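Choline kinase (Cryptosporidium parvum, PDB 3MES) probably transfers the gamma-phosphate of ATP to choline, and perhaps to ethanolamine, as a magnesium-dependent kinase of the choline/ethanolamine kinase family. Local coordinates at residues T51-I54 with I55-R59; K407-D411 with Q412-P416. All blocks are in the same frame, centred on the assembly; numbering follows the deposited sequence.

Contact 1: residues T51-I54 with I55-R59; sequences TEII and IGICR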
loop_
_atom_site.group_PDB
_atom_site.type_symbol
_atom_site.label_atom_id
_atom_site.label_comp_id
_atom_site.label_asym_id
_atom_site.label_seq_id
_atom_site.Cartn_x
_atom_site.Cartn_y
_atom_site.Cartn_z
ATOM N N THR B 51 20.997 -6.771 31.376
ATOM C CA THR B 51 21.401 -6.873 29.978
ATOM C C THR B 51 21.956 -8.244 29.602
ATOM O O THR B 51 21.610 -8.792 28.555
ATOM C CB THR B 51 22.435 -5.789 29.610
ATOM O OG1 THR B 51 21.751 -4.596 29.213
ATOM C CG2 THR B 51 23.320 -6.255 28.466
ATOM N N GLU B 52 22.813 -8.799 30.452
ATOM C CA GLU B 52 23.443 -10.082 30.157
ATOM C C GLU B 52 22.408 -11.202 30.092
ATOM O O GLU B 52 22.562 -12.159 29.333
ATOM C CB GLU B 52 24.516 -10.411 31.197
ATOM C CG GLU B 52 25.693 -11.203 30.640
ATOM C CD GLU B 52 26.493 -10.406 29.621
ATOM O OE1 GLU B 52 26.826 -10.964 28.553
ATOM O OE2 GLU B 52 26.776 -9.215 29.884
ATOM N N ILE B 53 21.352 -11.074 30.889
ATOM C CA ILE B 53 20.299 -12.082 30.936
ATOM C C ILE B 53 19.416 -12.018 29.696
ATOM O O ILE B 53 18.900 -13.037 29.235
ATOM C CB ILE B 53 19.425 -11.924 32.195
ATOM C CG1 ILE B 53 20.161 -12.464 33.423
ATOM C CG2 ILE B 53 18.097 -12.641 32.016
ATOM C CD1 ILE B 53 19.406 -12.271 34.724
ATOM N N ILE B 54 19.243 -10.813 29.162
ATOM C CA ILE B 54 18.480 -10.626 27.938
ATOM C C ILE B 54 19.293 -11.117 26.746
ATOM O O ILE B 54 18.754 -11.715 25.815
ATOM C CB ILE B 54 18.105 -9.147 27.734
ATOM C CG1 ILE B 54 17.168 -8.680 28.850
ATOM C CG2 ILE B 54 17.460 -8.946 26.374
ATOM C CD1 ILE B 54 16.888 -7.196 28.836
ATOM N N ILE B 55 20.597 -10.864 26.793
ATOM C CA ILE B 55 21.506 -11.279 25.732
ATOM C C ILE B 55 21.680 -12.797 25.696
ATOM O O ILE B 55 21.749 -13.399 24.624
ATOM C CB ILE B 55 22.874 -10.585 25.871
ATOM C CG1 ILE B 55 22.702 -9.067 25.771
ATOM C CG2 ILE B 55 23.844 -11.091 24.812
ATOM C CD1 ILE B 55 24.003 -8.301 25.713
ATOM N N GLY B 56 21.740 -13.416 26.870
ATOM C CA GLY B 56 21.799 -14.871 26.950
ATOM C C GLY B 56 20.538 -15.496 26.382
ATOM O O GLY B 56 20.597 -16.465 25.628
ATOM N N ILE B 57 19.392 -14.932 26.746
ATOM C CA ILE B 57 18.105 -15.416 26.262
ATOM C C ILE B 57 17.980 -15.261 24.748
ATOM O O ILE B 57 17.373 -16.100 24.080
ATOM C CB ILE B 57 16.938 -14.687 26.956
ATOM C CG1 ILE B 57 16.833 -15.136 28.416
ATOM C CG2 ILE B 57 15.628 -14.937 26.215
ATOM C CD1 ILE B 57 15.805 -14.372 29.227
ATOM N N CYS B 58 18.563 -14.193 24.212
ATOM C CA CYS B 58 18.494 -13.914 22.780
ATOM C C CYS B 58 19.370 -14.849 21.947
ATOM O O CYS B 58 18.914 -15.408 20.949
ATOM C CB CYS B 58 18.857 -12.453 22.491
ATOM S SG CYS B 58 17.591 -11.245 22.976
ATOM N N ARG B 59 20.627 -15.022 22.353
ATOM C CA ARG B 59 21.547 -15.854 21.582
ATOM C C ARG B 59 21.081 -17.303 21.569
ATOM O O ARG B 59 21.396 -18.059 20.652
ATOM C CB ARG B 59 22.975 -15.771 22.131
ATOM C CG ARG B 59 23.255 -14.556 22.983
ATOM C CD ARG B 59 24.594 -13.911 22.647
ATOM N NE ARG B 59 25.581 -14.847 22.110
ATOM C CZ ARG B 59 26.394 -15.597 22.850
ATOM N NH1 ARG B 59 26.336 -15.545 24.176
ATOM N NH2 ARG B 59 27.263 -16.406 22.261
#
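Thr51 and Ile55 meet one turn apart because Thr51 holds its methyl CG2 anti to the backbone N while Ile55 sets CG1 beside its own N (chi1 -61°) and runs on extended to CD1. The two side chains lie alongside each other, pointing the same way, with Thr51 CG2 3.5 Å from Ile55 CD1. Ile55 CG1 also rests on the carbonyl of Thr51, one turn back, 3.0 Å from Thr51 O, the same oxygen that accepts the backbone bond from Ile55 N. On another face of the helix Ile57 CG1 likewise packs on a carbonyl, 3.1 Å from Ile53 O, but here the two side chains slant across each other, and the tip CD1 of Ile57 reaches Ile53 CG2 at 4.0 Å. Ile54 and Cys58 make a third pair, in which the branch methyl Ile54 CG2 lies 4.1 Å from Cys58 SG. Beneath the side chains run the i to i+4 bonds of a regular alpha-helix, from Ile55 N to Thr51 O through Cys58 N to Ile54 O. Gly56 N bonds to Glu52 O at 2.9 Å, continuing the series on the exposed side. Helix 51-61 lies against the five-stranded antiparallel sheet of the nucleotide-binding lobe: Ile55 touches Ile73 and Val75, Ile54 packs on Phe87 and Val89, and Ile54, Ile57 and Cys58 all meet Phe107. The carbonyls of 51-54 thus accept the N-H groups of 55-58, while one face is apolar and buried (Ile54, Ile55, Cys58) and the other mixed, with Glu52, Ile53 and Gly56 exposed.

Contact 2: residues K407-D411 with Q412-P416; sequences KELID and QGILP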
loop_
_atom_site.group_PDB
_atom_site.type_symbol
_atom_site.label_atom_id
_atom_site.label_comp_id
_atom_site.label_asym_id
_atom_site.label_seq_id
_atom_site.Cartn_x
_atom_site.Cartn_y
_atom_site.Cartn_z
ATOM N N LYS B 407 -23.830 17.186 18.216
ATOM C CA LYS B 407 -24.589 18.316 17.687
ATOM C C LYS B 407 -24.438 18.407 16.172
ATOM O O LYS B 407 -25.380 18.764 15.466
ATOM C CB LYS B 407 -24.149 19.635 18.329
ATOM C CG LYS B 407 -24.759 19.906 19.699
ATOM C CD LYS B 407 -24.654 21.384 20.067
ATOM C CE LYS B 407 -25.691 22.233 19.326
ATOM N NZ LYS B 407 -25.372 22.420 17.880
ATOM N N GLU B 408 -23.247 18.086 15.677
ATOM C CA GLU B 408 -22.980 18.157 14.247
ATOM C C GLU B 408 -23.732 17.065 13.492
ATOM O O GLU B 408 -24.387 17.336 12.484
ATOM C CB GLU B 408 -21.477 18.077 13.969
ATOM C CG GLU B 408 -20.676 19.182 14.644
ATOM C CD GLU B 408 -19.303 19.388 14.024
ATOM O OE1 GLU B 408 -18.668 18.389 13.615
ATOM O OE2 GLU B 408 -18.862 20.557 13.949
ATOM N N LEU B 409 -23.643 15.835 13.990
ATOM C CA LEU B 409 -24.349 14.708 13.390
ATOM C C LEU B 409 -25.845 14.989 13.296
ATOM O O LEU B 409 -26.501 14.610 12.325
ATOM C CB LEU B 409 -24.107 13.429 14.196
ATOM C CG LEU B 409 -22.652 12.989 14.359
ATOM C CD1 LEU B 409 -22.578 11.610 14.999
ATOM C CD2 LEU B 409 -21.934 12.998 13.016
ATOM N N ILE B 410 -26.378 15.651 14.317
ATOM C CA ILE B 410 -27.783 16.031 14.342
ATOM C C ILE B 410 -28.082 17.081 13.279
ATOM O O ILE B 410 -28.958 16.896 12.436
ATOM C CB ILE B 410 -28.187 16.577 15.726
ATOM C CG1 ILE B 410 -28.158 15.455 16.766
ATOM C CG2 ILE B 410 -29.568 17.229 15.667
ATOM C CD1 ILE B 410 -28.309 15.940 18.193
ATOM N N ASP B 411 -27.343 18.184 13.322
ATOM C CA ASP B 411 -27.524 19.258 12.353
ATOM C C ASP B 411 -27.303 18.771 10.923
ATOM O O ASP B 411 -27.830 19.348 9.973
ATOM C CB ASP B 411 -26.593 20.431 12.674
ATOM C CG ASP B 411 -26.148 21.179 11.431
ATOM O OD1 ASP B 411 -26.683 22.279 11.173
ATOM O OD2 ASP B 411 -25.267 20.665 10.708
ATOM N N GLN B 412 -26.529 17.702 10.777
ATOM C CA GLN B 412 -26.247 17.136 9.461
ATOM C C GLN B 412 -27.278 16.089 9.049
ATOM O O GLN B 412 -27.281 15.622 7.910
ATOM C CB GLN B 412 -24.843 16.537 9.427
ATOM C CG GLN B 412 -23.737 17.572 9.376
ATOM C CD GLN B 412 -22.359 16.950 9.479
ATOM O OE1 GLN B 412 -22.208 15.821 9.951
ATOM N NE2 GLN B 412 -21.342 17.686 9.043
ATOM N N GLY B 413 -28.150 15.723 9.980
ATOM C CA GLY B 413 -29.217 14.776 9.689
ATOM C C GLY B 413 -28.759 13.332 9.736
ATOM O O GLY B 413 -29.498 12.428 9.353
ATOM N N ILE B 414 -27.536 13.111 10.206
ATOM C CA ILE B 414 -27.016 11.755 10.345
ATOM C C ILE B 414 -27.666 11.045 11.529
ATOM O O ILE B 414 -27.949 9.851 11.463
ATOM C CB ILE B 414 -25.484 11.742 10.499
ATOM C CG1 ILE B 414 -24.824 12.262 9.219
ATOM C CG2 ILE B 414 -24.997 10.339 10.825
ATOM C CD1 ILE B 414 -23.311 12.198 9.235
ATOM N N LEU B 415 -27.894 11.787 12.608
ATOM C CA LEU B 415 -28.659 11.281 13.743
ATOM C C LEU B 415 -30.053 11.898 13.740
ATOM O O LEU B 415 -30.210 13.079 13.431
ATOM C CB LEU B 415 -27.955 11.601 15.064
ATOM C CG LEU B 415 -26.702 10.803 15.422
ATOM C CD1 LEU B 415 -26.087 11.339 16.707
ATOM C CD2 LEU B 415 -27.019 9.316 15.551
ATOM N N PRO B 416 -31.073 11.097 14.085
ATOM C CA PRO B 416 -30.919 9.691 14.457
ATOM C C PRO B 416 -30.891 8.756 13.248
ATOM O O PRO B 416 -31.396 9.107 12.181
ATOM C CB PRO B 416 -32.168 9.424 15.297
ATOM C CG PRO B 416 -33.199 10.341 14.722
ATOM C CD PRO B 416 -32.469 11.555 14.207
#
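This is a C-terminal helix cap of the Schellman type, where helix 391-411 ends and the chain turns back beside its last turn in the mainly helical part of the kinase. Gly413 makes the turn with positive phi (81°), a backbone shape that favours glycine. Two bonds define the motif: the N-H of Gly413 bonds to Ile410 O, N to O 2.8 Å, and Ile414 N reaches back to Leu409 O in a weak bond of 2.8 Å. Leu415 N adds a further bond to Leu409 O at 3.2 Å, nearly straight at hydrogen, although the donor stands well above the carbonyl plane. The carbonyl before it, Glu408 O, accepts Gln412 N at 2.8 Å. The Gln412 side chain, with CG beside its backbone N (chi1 -74°), folds back over that oxygen, CG coming to 3.2 Å from Glu408 O. The returning chain lays Leu415 against Leu409: Leu415 CD1 sits 3.8 Å from Leu409 CB and also meets the methyl CD1. Leu409's other methyl, CD2, faces Ile414 CD1 at 4.1 Å, the usual apolar contact of a Schellman motif, while Ile410 CG1 flanks Leu415 CB towards the exposed side. The carboxylate of Glu408 is bonded through OE1 to Tyr321 OH. Returning N-H groups thus occupy carbonyls at the helix end, and packing among Leu409, Ile414 and Leu415 ties the departing chain to the last turn. Separate contacts, of Leu409 and Leu415 with Leu365 and of Ile414 and Leu415 with Val362, join it to helices 364-376 and 351-362.

Overall arrangement
The two contacts lie on opposite sides of the chain's centre, their own centres about 57 Å apart, and share no element. Contact 1 belongs to helix 51-61 on the sheet of the nucleotide-binding lobe, the side chain of Cys58 about 13 Å from bound ADP; contact 2 closes helix 391-411 among helices, the side chain of Glu408 about 11 Å from that of the magnesium ligand Tyr307. Each has a buried apolar side, though Ile53 and Ile410 remain exposed. Their backbones differ: contact 1 keeps the i to i+4 bonding of a continuing helix, whereas contact 2 has an i to i+3 bond at Gly413 and longer-span bonds to Leu409 O from Ile414 N (weak) and Leu415 N.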